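Local coordinates for protein putative NADH-depentdent flavin oxidoreductase (Cupriavidus metallidurans, PDB 5OCS) that binds FMN and probably acts as an NADPH-dependent ene-reductase of the Old Yellow Enzyme family, built on a TIM-barrel fold, at residues Glu173-His178 / Asp216-Ala221; Ile99-Ala104 / Ala162-Ala167; Trp242-Thr247 / Gln287-Glu292; Lys154-Asp159 / Met208-Glu213. One frame throughout, in Å; residues are numbered along the deposited sequence.

Contact 1: residues Glu173-His178 / Asp216-Ala221; sequences EGIEVH and DAVREA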
loop_
_atom_site.group_PDB
_atom_site.type_symbol
_atom_site.label_atom_id
_atom_site.label_comp_id
_atom_site.label_asym_id
_atom_site.label_seq_id
_atom_site.Cartn_x
_atom_site.Cartn_y
_atom_site.Cartn_z
ATOM N N GLU D 173 -1.766 3.677 -20.820
ATOM C CA GLU D 173 -1.272 4.900 -21.455
ATOM C C GLU D 173 0.020 4.723 -22.231
ATOM O O GLU D 173 0.491 5.665 -22.884
ATOM C CB GLU D 173 -1.104 5.953 -20.398
ATOM C CG GLU D 173 -2.453 6.434 -19.868
ATOM C CD GLU D 173 -2.349 7.149 -18.539
ATOM O OE1 GLU D 173 -2.205 6.471 -17.510
ATOM O OE2 GLU D 173 -2.326 8.412 -18.549
ATOM N N GLY D 174 0.594 3.528 -22.183
ATOM C CA GLY D 174 1.836 3.267 -22.853
ATOM C C GLY D 174 2.215 1.804 -22.777
ATOM O O GLY D 174 1.718 1.060 -21.919
ATOM N N ILE D 175 3.101 1.389 -23.680
ATOM C CA ILE D 175 3.545 -0.016 -23.697
ATOM C C ILE D 175 5.072 -0.095 -23.728
ATOM O O ILE D 175 5.751 0.560 -24.537
ATOM C CB ILE D 175 3.011 -0.799 -24.907
ATOM C CG1 ILE D 175 1.484 -1.018 -24.793
ATOM C CG2 ILE D 175 3.677 -2.188 -25.015
ATOM C CD1 ILE D 175 0.855 -1.615 -26.019
ATOM N N GLU D 176 5.611 -0.892 -22.826
ATOM C CA GLU D 176 7.019 -1.283 -22.869
ATOM C C GLU D 176 7.116 -2.681 -23.434
ATOM O O GLU D 176 6.561 -3.641 -22.872
ATOM C CB GLU D 176 7.621 -1.234 -21.464
ATOM C CG GLU D 176 9.050 -1.774 -21.409
ATOM C CD GLU D 176 9.757 -1.454 -20.110
ATOM O OE1 GLU D 176 9.927 -0.256 -19.795
ATOM O OE2 GLU D 176 10.155 -2.427 -19.422
ATOM N N VAL D 177 7.788 -2.819 -24.575
ATOM C CA VAL D 177 7.909 -4.144 -25.185
ATOM C C VAL D 177 9.177 -4.713 -24.558
ATOM O O VAL D 177 10.247 -4.087 -24.552
ATOM C CB VAL D 177 8.080 -4.052 -26.726
ATOM C CG1 VAL D 177 8.388 -5.408 -27.310
ATOM C CG2 VAL D 177 6.820 -3.467 -27.354
ATOM N N HIS D 178 9.054 -5.906 -24.025
ATOM C CA HIS D 178 10.127 -6.511 -23.253
ATOM C C HIS D 178 11.132 -7.196 -24.175
ATOM O O HIS D 178 10.873 -8.280 -24.650
ATOM C CB HIS D 178 9.558 -7.503 -22.246
ATOM C CG HIS D 178 10.481 -7.826 -21.106
ATOM N ND1 HIS D 178 11.829 -7.529 -21.111
ATOM C CD2 HIS D 178 10.238 -8.420 -19.912
ATOM C CE1 HIS D 178 12.374 -7.930 -19.977
ATOM N NE2 HIS D 178 11.426 -8.464 -19.228
ATOM N N ASP D 216 7.384 -2.831 -34.199
ATOM C CA ASP D 216 6.590 -2.158 -35.261
ATOM C C ASP D 216 5.142 -2.526 -35.231
ATOM O O ASP D 216 4.287 -1.658 -35.374
ATOM C CB ASP D 216 7.152 -2.476 -36.672
ATOM C CG ASP D 216 8.470 -1.762 -36.945
ATOM O OD1 ASP D 216 8.784 -0.771 -36.244
ATOM O OD2 ASP D 216 9.182 -2.190 -37.894
ATOM N N ALA D 217 4.850 -3.798 -35.019
ATOM C CA ALA D 217 3.480 -4.235 -34.976
ATOM C C ALA D 217 2.707 -3.650 -33.805
ATOM O O ALA D 217 1.541 -3.257 -33.963
ATOM C CB ALA D 217 3.405 -5.739 -34.966
ATOM N N VAL D 218 3.364 -3.576 -32.645
ATOM C CA VAL D 218 2.786 -2.942 -31.463
ATOM C C VAL D 218 2.563 -1.453 -31.679
ATOM O O VAL D 218 1.500 -0.906 -31.329
ATOM C CB VAL D 218 3.667 -3.186 -30.224
ATOM C CG1 VAL D 218 3.251 -2.266 -29.069
ATOM C CG2 VAL D 218 3.578 -4.665 -29.810
ATOM N N ARG D 219 3.535 -0.786 -32.264
ATOM C CA ARG D 219 3.447 0.648 -32.482
ATOM C C ARG D 219 2.311 0.963 -33.475
ATOM O O ARG D 219 1.633 1.980 -33.347
ATOM C CB ARG D 219 4.786 1.165 -33.000
ATOM C CG ARG D 219 4.911 2.633 -33.383
ATOM C CD ARG D 219 4.642 3.606 -32.245
ATOM N NE ARG D 219 3.236 3.642 -31.885
ATOM C CZ ARG D 219 2.719 4.372 -30.898
ATOM N NH1 ARG D 219 3.481 5.151 -30.147
ATOM N NH2 ARG D 219 1.415 4.267 -30.646
ATOM N N GLU D 220 2.152 0.110 -34.474
ATOM C CA GLU D 220 1.069 0.280 -35.440
ATOM C C GLU D 220 -0.297 0.083 -34.786
ATOM O O GLU D 220 -1.242 0.836 -35.081
ATOM C CB GLU D 220 1.234 -0.681 -36.601
ATOM C CG GLU D 220 0.347 -0.338 -37.803
ATOM C CD GLU D 220 -1.090 -0.748 -37.659
ATOM O OE1 GLU D 220 -1.367 -1.757 -36.959
ATOM O OE2 GLU D 220 -1.956 -0.054 -38.262
ATOM N N ALA D 221 -0.410 -0.912 -33.909
ATOM C CA ALA D 221 -1.687 -1.255 -33.324
ATOM C C ALA D 221 -2.132 -0.302 -32.202
ATOM O O ALA D 221 -3.333 -0.129 -31.993
ATOM C CB ALA D 221 -1.677 -2.672 -32.829
#
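Val218 of helix 204-221 meets Ile175 and Val177 of strand 175-179 tip to tip, one valine pointing from the helix at two side chains of the strand. A single methyl does the touching on the helix side. Val218 CG1 stands anti to the backbone N (chi1 167°), which carries it out toward the strand, where it lies 3.9 Å from Ile175 CD1 and 4.1 Å from Val177 CG2. Ile175 offers a second branch as well, its CG2 being 4.1 Å from Val218 CG1, so the valine methyl touches both branches of the isoleucine. Only carbon meets carbon here, and all three residues are buried. Phe160 of helix 150-169 and Val228 of the next barrel strand also touch Val218, while Ile175 packs on Ala164 and Phe222. Between the two outward-facing residues, Glu176 turns its side chain to the other side of the strand, where OE2 makes a salt bridge with Arg231 and accepts a hydrogen bond from Gln100, both FMN-binding residues. This alternation of apolar and polar residues fits the TIM barrel, in which eight parallel strands close into a barrel and a layer of helices covers its outside.

Contact 2: residues Ile99-Ala104 / Ala162-Ala167; sequences IQLAHA and AAAKRA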
loop_
_atom_site.group_PDB
_atom_site.type_symbol
_atom_site.label_atom_id
_atom_site.label_comp_id
_atom_site.label_asym_id
_atom_site.label_seq_id
_atom_site.Cartn_x
_atom_site.Cartn_y
_atom_site.Cartn_z
ATOM N N ILE D 99 2.253 -0.527 -19.321
ATOM C CA ILE D 99 2.334 -1.966 -19.139
ATOM C C ILE D 99 3.482 -2.553 -19.954
ATOM O O ILE D 99 3.745 -2.124 -21.070
ATOM C CB ILE D 99 1.002 -2.663 -19.498
ATOM C CG1 ILE D 99 0.977 -4.112 -19.002
ATOM C CG2 ILE D 99 0.649 -2.538 -21.011
ATOM C CD1 ILE D 99 -0.429 -4.656 -18.926
ATOM N N GLN D 100 4.161 -3.528 -19.382
ATOM C CA GLN D 100 5.228 -4.284 -20.077
ATOM C C GLN D 100 4.627 -5.526 -20.704
ATOM O O GLN D 100 4.076 -6.388 -20.003
ATOM C CB GLN D 100 6.336 -4.650 -19.094
ATOM C CG GLN D 100 7.524 -5.293 -19.756
ATOM C CD GLN D 100 8.491 -5.822 -18.753
ATOM O OE1 GLN D 100 8.201 -6.799 -18.052
ATOM N NE2 GLN D 100 9.673 -5.224 -18.705
ATOM N N LEU D 101 4.613 -5.588 -22.039
ATOM C CA LEU D 101 4.132 -6.768 -22.717
ATOM C C LEU D 101 5.330 -7.691 -22.954
ATOM O O LEU D 101 6.414 -7.233 -23.363
ATOM C CB LEU D 101 3.471 -6.377 -24.023
ATOM C CG LEU D 101 2.156 -5.628 -23.960
ATOM C CD1 LEU D 101 1.649 -5.434 -25.388
ATOM C CD2 LEU D 101 1.099 -6.332 -23.098
ATOM N N ALA D 102 5.110 -8.979 -22.744
ATOM C CA ALA D 102 6.195 -9.933 -22.586
ATOM C C ALA D 102 5.886 -11.293 -23.181
ATOM O O ALA D 102 4.755 -11.695 -23.333
ATOM C CB ALA D 102 6.511 -10.084 -21.112
ATOM N N HIS D 103 6.956 -12.001 -23.516
ATOM C CA HIS D 103 6.922 -13.400 -23.885
ATOM C C HIS D 103 8.285 -13.976 -23.435
ATOM O O HIS D 103 9.337 -13.452 -23.822
ATOM C CB HIS D 103 6.781 -13.529 -25.386
ATOM C CG HIS D 103 6.467 -14.917 -25.843
ATOM N ND1 HIS D 103 7.296 -15.991 -25.596
ATOM C CD2 HIS D 103 5.446 -15.392 -26.578
ATOM C CE1 HIS D 103 6.774 -17.076 -26.135
ATOM N NE2 HIS D 103 5.646 -16.732 -26.740
ATOM N N ALA D 104 8.243 -14.983 -22.581
ATOM C CA ALA D 104 9.448 -15.548 -21.921
ATOM C C ALA D 104 10.317 -16.443 -22.822
ATOM O O ALA D 104 11.452 -16.732 -22.494
ATOM C CB ALA D 104 9.043 -16.360 -20.697
ATOM N N ALA D 162 -2.588 -8.240 -30.395
ATOM C CA ALA D 162 -3.871 -8.434 -29.726
ATOM C C ALA D 162 -3.800 -7.861 -28.317
ATOM O O ALA D 162 -4.709 -7.145 -27.873
ATOM C CB ALA D 162 -4.325 -9.880 -29.720
ATOM N N ALA D 163 -2.718 -8.154 -27.624
ATOM C CA ALA D 163 -2.532 -7.669 -26.239
ATOM C C ALA D 163 -2.387 -6.150 -26.200
ATOM O O ALA D 163 -2.916 -5.512 -25.291
ATOM C CB ALA D 163 -1.331 -8.350 -25.589
ATOM N N ALA D 164 -1.721 -5.562 -27.166
ATOM C CA ALA D 164 -1.611 -4.123 -27.249
ATOM C C ALA D 164 -2.983 -3.439 -27.447
ATOM O O ALA D 164 -3.235 -2.418 -26.844
ATOM C CB ALA D 164 -0.694 -3.746 -28.377
ATOM N N LYS D 165 -3.857 -4.054 -28.245
ATOM C CA LYS D 165 -5.209 -3.531 -28.436
ATOM C C LYS D 165 -6.037 -3.647 -27.168
ATOM O O LYS D 165 -6.822 -2.741 -26.858
ATOM C CB LYS D 165 -5.897 -4.226 -29.605
ATOM C CG LYS D 165 -5.281 -3.854 -30.947
ATOM C CD LYS D 165 -5.927 -4.669 -32.047
ATOM C CE LYS D 165 -5.383 -4.377 -33.432
ATOM N NZ LYS D 165 -6.033 -5.294 -34.426
ATOM N N ARG D 166 -5.874 -4.750 -26.432
ATOM C CA ARG D 166 -6.567 -4.893 -25.146
ATOM C C ARG D 166 -6.103 -3.839 -24.164
ATOM O O ARG D 166 -6.928 -3.220 -23.466
ATOM C CB ARG D 166 -6.410 -6.279 -24.551
ATOM C CG ARG D 166 -7.027 -7.389 -25.364
ATOM C CD ARG D 166 -6.909 -8.664 -24.588
ATOM N NE ARG D 166 -7.358 -9.850 -25.328
ATOM C CZ ARG D 166 -8.615 -10.262 -25.409
ATOM N NH1 ARG D 166 -9.590 -9.600 -24.798
ATOM N NH2 ARG D 166 -8.913 -11.363 -26.111
ATOM N N ALA D 167 -4.787 -3.601 -24.140
ATOM C CA ALA D 167 -4.220 -2.579 -23.259
ATOM C C ALA D 167 -4.783 -1.196 -23.618
ATOM O O ALA D 167 -5.145 -0.426 -22.721
ATOM C CB ALA D 167 -2.701 -2.606 -23.299
#
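Leu101 is the main projection of strand 96-102 toward helix 150-169, and the small alanines of the helix leave the shallow surface that receives its forked end. The two methyls part company over the helix: CD2 lies against Ala163 CB at 4.0 Å, whereas CD1 rests on the backbone of Ala164, 3.8 Å from Ala164 N, with Ala164 CB at 4.2 Å. Leu101 CG sits anti to its carbonyl carbon (chi1 -69°), a setting that sends both branches toward the helix. One turn further along the helix, Ala167 CB is a smaller bump, meeting the CG2 branch of Ile99 at 4.1 Å. Within 162-167 the helix thus offers alanine methyls to the strand; the segment axes lie 9.9 Å apart and run nearly antiparallel, at 162°. Ile175 of the adjoining strand and Phe160 of the same helix also touch Leu101, and Ile55 and Thr58 of strand 52-59 border Ile99. Gln100, between the two outward-facing residues, belongs to the FMN site on the other side of the strand. The side chains that meet here form part of the apolar layer between the outer helices and the parallel barrel of the TIM-barrel fold.

Contact 3: residues Trp242-Thr247 / Gln287-Glu292; sequences WDIEGT and QRVKAE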
loop_
_atom_site.group_PDB
_atom_site.type_symbol
_atom_site.label_atom_id
_atom_site.label_comp_id
_atom_site.label_asym_id
_atom_site.label_seq_id
_atom_site.Cartn_x
_atom_site.Cartn_y
_atom_site.Cartn_z
ATOM N N TRP D 242 24.912 -10.594 -26.744
ATOM C CA TRP D 242 24.464 -9.216 -26.886
ATOM C C TRP D 242 25.497 -8.326 -26.216
ATOM O O TRP D 242 26.175 -8.748 -25.263
ATOM C CB TRP D 242 23.075 -9.070 -26.240
ATOM C CG TRP D 242 22.404 -7.792 -26.526
ATOM C CD1 TRP D 242 22.028 -6.868 -25.623
ATOM C CD2 TRP D 242 22.018 -7.274 -27.820
ATOM N NE1 TRP D 242 21.429 -5.807 -26.252
ATOM C CE2 TRP D 242 21.425 -6.015 -27.596
ATOM C CE3 TRP D 242 22.133 -7.745 -29.129
ATOM C CZ2 TRP D 242 20.925 -5.230 -28.620
ATOM C CZ3 TRP D 242 21.641 -6.958 -30.165
ATOM C CH2 TRP D 242 21.031 -5.722 -29.896
ATOM N N ASP D 243 25.680 -7.137 -26.764
ATOM C CA ASP D 243 26.661 -6.197 -26.265
ATOM C C ASP D 243 26.176 -4.756 -26.414
ATOM O O ASP D 243 25.094 -4.487 -26.978
ATOM C CB ASP D 243 28.048 -6.439 -26.914
ATOM C CG ASP D 243 28.033 -6.291 -28.426
ATOM O OD1 ASP D 243 27.062 -5.739 -28.991
ATOM O OD2 ASP D 243 28.997 -6.763 -29.071
ATOM N N ILE D 244 26.937 -3.853 -25.833
ATOM C CA ILE D 244 26.562 -2.416 -25.780
ATOM C C ILE D 244 26.467 -1.840 -27.202
ATOM O O ILE D 244 25.618 -1.000 -27.493
ATOM C CB ILE D 244 27.525 -1.610 -24.870
ATOM C CG1 ILE D 244 27.044 -0.173 -24.648
ATOM C CG2 ILE D 244 28.941 -1.547 -25.442
ATOM C CD1 ILE D 244 25.662 -0.017 -24.051
ATOM N N GLU D 245 27.317 -2.330 -28.110
ATOM C CA GLU D 245 27.184 -1.947 -29.507
ATOM C C GLU D 245 25.841 -2.352 -30.129
ATOM O O GLU D 245 25.201 -1.557 -30.847
ATOM C CB GLU D 245 28.323 -2.541 -30.327
ATOM C CG GLU D 245 29.673 -1.958 -29.936
ATOM C CD GLU D 245 30.382 -2.695 -28.809
ATOM O OE1 GLU D 245 29.827 -3.642 -28.189
ATOM O OE2 GLU D 245 31.558 -2.341 -28.538
ATOM N N GLY D 246 25.404 -3.571 -29.844
ATOM C CA GLY D 246 24.091 -3.978 -30.281
ATOM C C GLY D 246 22.999 -3.078 -29.713
ATOM O O GLY D 246 22.068 -2.686 -30.423
ATOM N N THR D 247 23.076 -2.827 -28.411
ATOM C CA THR D 247 22.115 -1.944 -27.751
ATOM C C THR D 247 22.015 -0.583 -28.450
ATOM O O THR D 247 20.909 -0.055 -28.630
ATOM C CB THR D 247 22.498 -1.759 -26.281
ATOM O OG1 THR D 247 22.404 -3.036 -25.687
ATOM C CG2 THR D 247 21.573 -0.846 -25.546
ATOM N N GLN D 287 23.923 5.971 -19.751
ATOM C CA GLN D 287 24.567 7.260 -20.045
ATOM C C GLN D 287 25.010 7.349 -21.505
ATOM O O GLN D 287 24.798 8.364 -22.214
ATOM C CB GLN D 287 25.731 7.501 -19.074
ATOM C CG GLN D 287 26.389 8.888 -19.142
ATOM C CD GLN D 287 27.325 9.097 -20.332
ATOM O OE1 GLN D 287 27.877 8.152 -20.893
ATOM N NE2 GLN D 287 27.438 10.337 -20.768
ATOM N N ARG D 288 25.620 6.273 -21.970
ATOM C CA ARG D 288 26.115 6.245 -23.320
ATOM C C ARG D 288 24.975 6.183 -24.318
ATOM O O ARG D 288 25.017 6.861 -25.319
ATOM C CB ARG D 288 27.040 5.070 -23.524
ATOM C CG ARG D 288 27.642 5.047 -24.923
ATOM C CD ARG D 288 28.668 3.954 -24.968
ATOM N NE ARG D 288 29.147 3.722 -26.322
ATOM C CZ ARG D 288 29.958 2.729 -26.651
ATOM N NH1 ARG D 288 30.392 1.898 -25.717
ATOM N NH2 ARG D 288 30.332 2.579 -27.916
ATOM N N VAL D 289 23.940 5.384 -24.048
ATOM C CA VAL D 289 22.810 5.303 -24.977
ATOM C C VAL D 289 22.096 6.657 -25.114
ATOM O O VAL D 289 21.684 7.034 -26.204
ATOM C CB VAL D 289 21.807 4.199 -24.569
ATOM C CG1 VAL D 289 20.505 4.259 -25.351
ATOM C CG2 VAL D 289 22.432 2.821 -24.743
ATOM N N LYS D 290 21.945 7.352 -23.991
ATOM C CA LYS D 290 21.392 8.697 -23.970
ATOM C C LYS D 290 22.221 9.663 -24.846
ATOM O O LYS D 290 21.670 10.374 -25.686
ATOM C CB LYS D 290 21.341 9.209 -22.544
ATOM C CG LYS D 290 20.773 10.627 -22.397
ATOM C CD LYS D 290 20.497 10.999 -20.945
ATOM C CE LYS D 290 20.581 12.515 -20.693
ATOM N NZ LYS D 290 19.580 13.235 -21.522
ATOM N N ALA D 291 23.525 9.685 -24.598
ATOM C CA ALA D 291 24.406 10.619 -25.280
ATOM C C ALA D 291 24.436 10.361 -26.772
ATOM O O ALA D 291 24.384 11.313 -27.545
ATOM C CB ALA D 291 25.801 10.549 -24.709
ATOM N N GLU D 292 24.490 9.095 -27.185
ATOM C CA GLU D 292 24.671 8.773 -28.606
ATOM C C GLU D 292 23.395 8.728 -29.452
ATOM O O GLU D 292 23.440 9.022 -30.640
ATOM C CB GLU D 292 25.391 7.441 -28.775
ATOM C CG GLU D 292 26.816 7.421 -28.232
ATOM C CD GLU D 292 27.621 6.239 -28.699
ATOM O OE1 GLU D 292 27.215 5.550 -29.652
ATOM O OE2 GLU D 292 28.672 5.990 -28.096
HETATM O O HOH W 1 31.847 0.006 -27.466
#
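Helices 244-256 and 284-293 come closest, by CA atoms, at Thr247 and Val289, 7.8 Å apart, near the N-terminal end of the first. In the buried part of the contact, Thr247 CG2 meets Val289 CG2 at 3.9 Å, the two side chains crossing at about a right angle. The hydroxyl of Thr247 is bonded to the carbonyl of Ala234, outside the pair, leaving the methyl for the neighbouring helix. Ile244 CD1 extends the apolar patch toward Val289 CG2. These are two of the helices that surround the strands of the TIM barrel, and the first opens with an N-cap: Asp243 OD1 accepts from Gly246 N at 2.9 Å, the nitrogen lying almost straight beyond the end of the C-O bond. Gly246 CA lies over one face of the Trp242 ring, 3.5 Å above its plane and offset toward the rim. Toward the outside, the extended chain of Arg288 carries its NH1 to within 3.7 Å of Ile244 CG2. Its NE forms a salt bridge with Glu292 OE2, 2.9 Å away on the same helix; the oxygen lies close to the guanidinium plane, whereas the nitrogen stands above the carboxylate. A water links the helices, donating to Glu245 OE2 and accepting from Arg288 NH1 at 3.0 Å.

Contact 4: residues Lys154-Asp159 / Met208-Glu213; sequences KKIRDD and MRFPLE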
loop_
_atom_site.group_PDB
_atom_site.type_symbol
_atom_site.label_atom_id
_atom_site.label_comp_id
_atom_site.label_asym_id
_atom_site.label_seq_id
_atom_site.Cartn_x
_atom_site.Cartn_y
_atom_site.Cartn_z
ATOM N N LYS D 154 4.598 -15.558 -36.622
ATOM C CA LYS D 154 3.359 -14.830 -36.882
ATOM C C LYS D 154 2.398 -14.833 -35.709
ATOM O O LYS D 154 1.849 -13.763 -35.377
ATOM C CB LYS D 154 2.658 -15.368 -38.133
ATOM C CG LYS D 154 1.320 -14.713 -38.438
ATOM C CD LYS D 154 0.815 -15.221 -39.795
ATOM C CE LYS D 154 -0.673 -15.012 -40.059
ATOM N NZ LYS D 154 -1.073 -13.644 -39.696
ATOM N N LYS D 155 2.193 -15.988 -35.078
ATOM C CA LYS D 155 1.375 -16.048 -33.864
ATOM C C LYS D 155 1.895 -15.061 -32.823
ATOM O O LYS D 155 1.136 -14.253 -32.286
ATOM C CB LYS D 155 1.324 -17.446 -33.255
ATOM C CG LYS D 155 0.272 -17.606 -32.180
ATOM C CD LYS D 155 0.325 -18.919 -31.435
ATOM C CE LYS D 155 -0.753 -18.988 -30.382
ATOM N NZ LYS D 155 -0.484 -18.049 -29.254
ATOM N N ILE D 156 3.193 -15.071 -32.574
ATOM C CA ILE D 156 3.751 -14.130 -31.585
ATOM C C ILE D 156 3.515 -12.662 -31.957
ATOM O O ILE D 156 3.056 -11.896 -31.083
ATOM C CB ILE D 156 5.236 -14.427 -31.302
ATOM C CG1 ILE D 156 5.322 -15.773 -30.574
ATOM C CG2 ILE D 156 5.862 -13.315 -30.463
ATOM C CD1 ILE D 156 6.670 -16.448 -30.769
ATOM N N ARG D 157 3.809 -12.263 -33.211
ATOM C CA ARG D 157 3.522 -10.908 -33.658
ATOM C C ARG D 157 2.056 -10.573 -33.384
ATOM O O ARG D 157 1.754 -9.536 -32.775
ATOM C CB ARG D 157 3.786 -10.655 -35.155
ATOM C CG ARG D 157 5.205 -10.904 -35.645
ATOM C CD ARG D 157 5.435 -10.437 -37.093
ATOM N NE ARG D 157 6.706 -10.992 -37.583
ATOM C CZ ARG D 157 6.859 -12.197 -38.137
ATOM N NH1 ARG D 157 5.802 -12.973 -38.355
ATOM N NH2 ARG D 157 8.093 -12.618 -38.510
ATOM N N ASP D 158 1.159 -11.457 -33.827
ATOM C CA ASP D 158 -0.253 -11.169 -33.726
ATOM C C ASP D 158 -0.699 -11.125 -32.263
ATOM O O ASP D 158 -1.607 -10.373 -31.947
ATOM C CB ASP D 158 -1.080 -12.184 -34.482
ATOM C CG ASP D 158 -0.904 -12.081 -35.976
ATOM O OD1 ASP D 158 -0.416 -11.039 -36.512
ATOM O OD2 ASP D 158 -1.230 -13.080 -36.595
ATOM N N ASP D 159 -0.083 -11.939 -31.407
ATOM C CA ASP D 159 -0.412 -11.976 -29.963
ATOM C C ASP D 159 0.023 -10.656 -29.287
ATOM O O ASP D 159 -0.722 -10.097 -28.463
ATOM C CB ASP D 159 0.240 -13.162 -29.255
ATOM C CG ASP D 159 -0.356 -14.497 -29.647
ATOM O OD1 ASP D 159 -1.459 -14.535 -30.261
ATOM O OD2 ASP D 159 0.260 -15.521 -29.307
ATOM N N MET D 208 18.163 -8.421 -34.967
ATOM C CA MET D 208 17.245 -7.362 -34.517
ATOM C C MET D 208 15.924 -7.406 -35.265
ATOM O O MET D 208 14.978 -6.734 -34.857
ATOM C CB MET D 208 17.883 -5.999 -34.738
ATOM C CG MET D 208 19.121 -5.738 -33.916
ATOM S SD MET D 208 19.731 -4.052 -33.964
ATOM C CE MET D 208 20.043 -3.851 -35.729
ATOM N N ARG D 209 15.874 -8.130 -36.380
ATOM C CA ARG D 209 14.741 -8.110 -37.281
ATOM C C ARG D 209 13.422 -8.477 -36.594
ATOM O O ARG D 209 12.467 -7.741 -36.724
ATOM C CB ARG D 209 14.960 -9.057 -38.483
ATOM C CG ARG D 209 13.946 -8.899 -39.639
ATOM C CD ARG D 209 14.262 -9.809 -40.838
ATOM N NE ARG D 209 15.672 -9.713 -41.233
ATOM C CZ ARG D 209 16.220 -8.654 -41.836
ATOM N NH1 ARG D 209 15.491 -7.592 -42.162
ATOM N NH2 ARG D 209 17.523 -8.634 -42.106
ATOM N N PHE D 210 13.359 -9.611 -35.896
ATOM C CA PHE D 210 12.092 -10.018 -35.282
ATOM C C PHE D 210 11.699 -9.117 -34.106
ATOM O O PHE D 210 10.525 -8.664 -34.058
ATOM C CB PHE D 210 12.115 -11.482 -34.882
ATOM C CG PHE D 210 10.810 -11.987 -34.292
ATOM C CD1 PHE D 210 9.614 -11.920 -35.024
ATOM C CD2 PHE D 210 10.753 -12.454 -32.987
ATOM C CE1 PHE D 210 8.418 -12.391 -34.496
ATOM C CE2 PHE D 210 9.546 -12.941 -32.447
ATOM C CZ PHE D 210 8.381 -12.906 -33.205
ATOM N N PRO D 211 12.645 -8.806 -33.175
ATOM C CA PRO D 211 12.300 -7.804 -32.157
ATOM C C PRO D 211 11.754 -6.471 -32.742
ATOM O O PRO D 211 10.777 -5.902 -32.220
ATOM C CB PRO D 211 13.632 -7.561 -31.435
ATOM C CG PRO D 211 14.265 -8.922 -31.498
ATOM C CD PRO D 211 13.920 -9.476 -32.843
ATOM N N LEU D 212 12.373 -5.998 -33.833
ATOM C CA LEU D 212 11.883 -4.787 -34.487
ATOM C C LEU D 212 10.548 -4.997 -35.199
ATOM O O LEU D 212 9.736 -4.056 -35.211
ATOM C CB LEU D 212 12.955 -4.171 -35.395
ATOM C CG LEU D 212 14.130 -3.605 -34.597
ATOM C CD1 LEU D 212 15.277 -3.237 -35.525
ATOM C CD2 LEU D 212 13.760 -2.422 -33.744
ATOM N N GLU D 213 10.291 -6.183 -35.753
ATOM C CA GLU D 213 8.942 -6.510 -36.310
ATOM C C GLU D 213 7.872 -6.422 -35.226
ATOM O O GLU D 213 6.774 -5.889 -35.434
ATOM C CB GLU D 213 8.877 -7.885 -36.945
ATOM C CG GLU D 213 9.636 -7.938 -38.276
ATOM C CD GLU D 213 9.753 -9.310 -38.833
ATOM O OE1 GLU D 213 9.287 -10.265 -38.170
ATOM O OE2 GLU D 213 10.307 -9.441 -39.956
#
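Phe210 turns the edge of its ring to the guanidinium of Arg157 between helices 150-169 and 204-221, two outer helices of the TIM barrel whose segments run at 35° to one another. Phe210 CG stands anti to the backbone N (chi1 -178°), and this swings the ring across to the other helix. There CZ abuts Ile156 CG2 at 3.7 Å, with the isoleucine at the ring edge. Phe210 CE1 stands 3.6 Å above the guanidinium plane of Arg157, offset toward its rim, with the ring nearly upright on it. The arginine chain is extended from CG to NE, its CG 3.7 Å from Phe210 CE1; the last torsion (chi4 86°) then turns the guanidinium out of that line, presenting NE and NH2 to Glu213. Arg157 grips this glutamate, itself extended beyond CG, side-on in a salt bridge, both bonds bent to 140° as they share one oxygen. Its other oxygen, OE2, is bonded to the hydroxyl of Tyr200, whose side chain also touches Arg157 and Phe210, and this second partner probably helps to hold the carboxylate in place. Arg157 NE and NH2 each lie 2.7 Å from Glu213 OE1, NE approaching from above the carboxylate plane and NH2 from the syn side.

How the contacts relate
From the N terminus, contact 2 closes first, when helix 150-169 returns to strand 96-102. That helix leads into strand 175-179, which contact 1 joins to the end of helix 204-221. Contact 4 ties the two helices together, its segments alternating with those of contact 2 and of contact 1; contacts 1 and 2 lie in series. They also share the sheet: Glu176 N and Ile99 O of the neighbouring strands are 2.8 Å apart, a probable hydrogen bond. Further along, contact 3 closes a separate loop, its centre about 21 Å from that of contact 1. Contacts 1 and 2 thus fix helices 204-221 and 150-169 to the barrel strands, while contacts 3 and 4 pair outer helices.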